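PDB 7OEC: DNA polymerase II large subunit from Pyrococcus horikoshii, which carries an intein, a protein-splicing element that probably excises itself from the polymerase precursor and joins the flanking polypeptides. Local coordinates for residues Pro19-Leu24 against Ile123-Leu128. The protein carries 2 engineered substitutions. Numbering follows the deposited sequence.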
ATOM      1  N   PRO A  19      -5.017 -12.877  10.753  1.00 28.10           N
ATOM      2  CA  PRO A  19      -4.730 -12.119   9.536  1.00 30.80           C
ATOM      3  C   PRO A  19      -5.995 -11.863   8.750  1.00 32.73           C
ATOM      4  O   PRO A  19      -6.913 -12.692   8.693  1.00 36.74           O
ATOM      5  CB  PRO A  19      -3.740 -12.999   8.763  1.00 34.89           C
ATOM      6  CG  PRO A  19      -3.864 -14.311   9.315  1.00 36.06           C
ATOM      7  CD  PRO A  19      -4.479 -14.241  10.698  1.00 32.87           C
ATOM      8  N   GLN A  20      -6.022 -10.686   8.140  1.00 29.96           N
ATOM      9  CA  GLN A  20      -7.121 -10.359   7.258  1.00 30.59           C
ATOM     10  C   GLN A  20      -6.826  -9.107   6.488  1.00 28.56           C
ATOM     11  O   GLN A  20      -5.863  -8.400   6.769  1.00 26.80           O
ATOM     12  CB  GLN A  20      -8.345 -10.058   8.052  1.00 32.14           C
ATOM     13  CG  GLN A  20      -8.128  -9.011   9.019  1.00 32.58           C
ATOM     14  CD  GLN A  20      -9.132  -9.166  10.091  1.00 36.37           C
ATOM     15  OE1 GLN A  20      -8.909  -9.859  11.094  1.00 41.65           O
ATOM     16  NE2 GLN A  20     -10.295  -8.582   9.863  1.00 38.84           N
ATOM     17  N   ARG A  21      -7.712  -8.813   5.549  1.00 26.77           N
ATOM     18  CA  ARG A  21      -7.591  -7.632   4.718  1.00 23.91           C
ATOM     19  C   ARG A  21      -8.680  -6.652   5.109  1.00 22.62           C
ATOM     20  O   ARG A  21      -9.828  -7.047   5.328  1.00 26.88           O
ATOM     21  CB  ARG A  21      -7.679  -7.967   3.233  1.00 28.54           C
ATOM     22  CG  ARG A  21      -6.416  -8.507   2.715  1.00 32.40           C
ATOM     23  CD  ARG A  21      -6.555  -8.587   1.222  1.00 39.78           C
ATOM     24  NE  ARG A  21      -5.888  -9.786   0.880  1.00 45.33           N
ATOM     25  CZ  ARG A  21      -6.017 -10.440  -0.247  1.00 46.92           C
ATOM     26  NH1 ARG A  21      -5.292 -11.544  -0.311  1.00 53.32           N
ATOM     27  NH2 ARG A  21      -6.862 -10.045  -1.231  1.00 38.80           N
ATOM     28  N   VAL A  22      -8.313  -5.383   5.247  1.00 21.62           N
ATOM     29  CA  VAL A  22      -9.303  -4.328   5.453  1.00 20.04           C
ATOM     30  C   VAL A  22      -9.037  -3.247   4.426  1.00 18.87           C
ATOM     31  O   VAL A  22      -7.923  -3.105   3.942  1.00 22.18           O
ATOM     32  CB  VAL A  22      -9.257  -3.729   6.869  1.00 22.08           C
ATOM     33  CG1 VAL A  22      -9.559  -4.783   7.904  1.00 26.22           C
ATOM     34  CG2 VAL A  22      -7.923  -3.136   7.147  1.00 22.38           C
ATOM     35  N   THR A  23     -10.060  -2.468   4.086  1.00 18.85           N
ATOM     36  CA  THR A  23      -9.748  -1.347   3.209  1.00 18.14           C
ATOM     37  C   THR A  23      -9.053  -0.256   4.015  1.00 18.40           C
ATOM     38  O   THR A  23      -9.125  -0.216   5.242  1.00 19.03           O
ATOM     39  CB  THR A  23     -10.997  -0.738   2.585  1.00 20.42           C
ATOM     40  OG1 THR A  23     -11.811  -0.205   3.616  1.00 22.21           O
ATOM     41  CG2 THR A  23     -11.776  -1.755   1.741  1.00 23.19           C
ATOM     42  N   LEU A  24      -8.387   0.653   3.314  1.00 19.07           N
ATOM     43  CA  LEU A  24      -7.738   1.752   4.014  1.00 19.09           C
ATOM     44  C   LEU A  24      -8.761   2.642   4.704  1.00 18.27           C
ATOM     45  O   LEU A  24      -8.502   3.171   5.787  1.00 20.10           O
ATOM     46  CB  LEU A  24      -6.896   2.561   3.044  1.00 20.85           C
ATOM     47  CG  LEU A  24      -5.525   2.033   2.754  1.00 25.04           C
ATOM     48  CD1 LEU A  24      -4.886   2.852   1.746  1.00 27.13           C
ATOM     49  CD2 LEU A  24      -4.727   2.117   3.986  1.00 31.24           C
ATOM     50  N   ILE A 123       2.933 -11.851  -2.845  1.00 21.55           N
ATOM     51  CA  ILE A 123       3.240 -12.867  -1.837  1.00 22.21           C
ATOM     52  C   ILE A 123       2.163 -13.944  -1.848  1.00 23.98           C
ATOM     53  O   ILE A 123       0.970 -13.633  -1.791  1.00 26.07           O
ATOM     54  CB  ILE A 123       3.275 -12.241  -0.438  1.00 26.93           C
ATOM     55  CG1 ILE A 123       4.299 -11.119  -0.390  1.00 31.13           C
ATOM     56  CG2 ILE A 123       3.642 -13.224   0.588  1.00 33.23           C
ATOM     57  CD1 ILE A 123       5.673 -11.556  -0.766  1.00 34.52           C
ATOM     58  N   ASP A 124       2.578 -15.199  -1.864  1.00 24.88           N
ATOM     59  CA  ASP A 124       1.649 -16.280  -1.573  1.00 25.93           C
ATOM     60  C   ASP A 124       1.480 -16.319  -0.061  1.00 31.01           C
ATOM     61  O   ASP A 124       2.455 -16.558   0.651  1.00 32.20           O
ATOM     62  CB  ASP A 124       2.221 -17.589  -2.099  1.00 28.34           C
ATOM     63  CG  ASP A 124       1.239 -18.747  -1.971  1.00 33.95           C
ATOM     64  OD1 ASP A 124       0.524 -18.818  -0.939  1.00 36.05           O
ATOM     65  OD2 ASP A 124       1.214 -19.593  -2.887  1.00 35.69           O
ATOM     66  N   GLU A 125       0.261 -16.078   0.440  1.00 35.90           N
ATOM     67  CA  GLU A 125       0.065 -15.908   1.882  1.00 42.09           C
ATOM     68  C   GLU A 125       0.319 -17.207   2.655  1.00 42.95           C
ATOM     69  O   GLU A 125       0.738 -17.161   3.820  1.00 47.28           O
ATOM     70  CB  GLU A 125      -1.340 -15.320   2.156  1.00 49.70           C
ATOM     71  CG  GLU A 125      -1.568 -14.885   3.630  1.00 56.97           C
ATOM     72  CD  GLU A 125      -2.966 -14.294   3.940  1.00 62.33           C
ATOM     73  OE1 GLU A 125      -3.748 -14.017   2.994  1.00 65.77           O
ATOM     74  OE2 GLU A 125      -3.278 -14.119   5.150  1.00 62.12           O
ATOM     75  N   SER A 126       0.154 -18.371   2.012  1.00 40.22           N
ATOM     76  CA  SER A 126       0.286 -19.640   2.731  1.00 39.88           C
ATOM     77  C   SER A 126       1.749 -20.004   2.965  1.00 38.17           C
ATOM     78  O   SER A 126       2.096 -20.571   4.004  1.00 41.09           O
ATOM     79  CB  SER A 126      -0.398 -20.780   1.948  1.00 44.62           C
ATOM     80  OG  SER A 126      -1.765 -20.493   1.629  1.00 51.29           O
ATOM     81  N   THR A 127       2.608 -19.740   1.991  1.00 36.28           N
ATOM     82  CA  THR A 127       4.016 -20.090   2.078  1.00 34.87           C
ATOM     83  C   THR A 127       4.892 -18.883   2.304  1.00 35.46           C
ATOM     84  O   THR A 127       6.073 -19.041   2.613  1.00 39.68           O
ATOM     85  CB  THR A 127       4.464 -20.698   0.757  1.00 34.45           C
ATOM     86  OG1 THR A 127       4.238 -19.697  -0.249  1.00 33.19           O
ATOM     87  CG2 THR A 127       3.651 -21.970   0.452  1.00 35.41           C
ATOM     88  N   LEU A 128       4.335 -17.690   2.133  1.00 36.14           N
ATOM     89  CA  LEU A 128       5.038 -16.411   2.193  1.00 38.05           C
ATOM     90  C   LEU A 128       6.064 -16.274   1.081  1.00 38.36           C
ATOM     91  O   LEU A 128       6.943 -15.419   1.153  1.00 41.91           O
ATOM     92  CB  LEU A 128       5.620 -16.095   3.583  1.00 41.59           C
ATOM     93  CG  LEU A 128       4.586 -16.188   4.722  1.00 46.57           C
ATOM     94  CD1 LEU A 128       5.200 -16.089   6.115  1.00 50.45           C
ATOM     95  CD2 LEU A 128       3.520 -15.118   4.590  1.00 48.21           C
TER
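Glu125 reaches across to Pro19 and Arg21 at the surface of the mainly beta intein splicing (Hint) fold, where a strand of one antiparallel sheet passes the loop that leaves the edge strand of another. The encounter illustrates how a single long acidic side chain can bridge the gap between two backbones that stay well apart: the nearest CA atoms, those of Pro19 and Glu125, are 9.8 Å from each other. With CG anti to the backbone N (chi1 -171°) and the chain extended beyond it, the carboxylate is carried the full length of the side chain. Glu125 OE2 lies 3.8 Å from Pro19 CB, a van der Waals contact. Glu125 OE1 approaches the guanidinium obliquely, 4.4 Å from Arg21 NH1, too far for a salt bridge, so any attraction is probably weak and long-range. Glu125 also touches Leu12 on strand 10-15, which pairs with strand 18-23, and Asn164 in a loop, while Pro19 rests on Tyr53. Asn164 ND2 donates a hydrogen bond to the carbonyl O of Ile123, at the end of strand 119-123. Glu125 is itself the middle residue of an Asx turn: Ser126 N donates to Asp124 OD1 at 3.0 Å, nearly in line with the oxygen's own C-O bond.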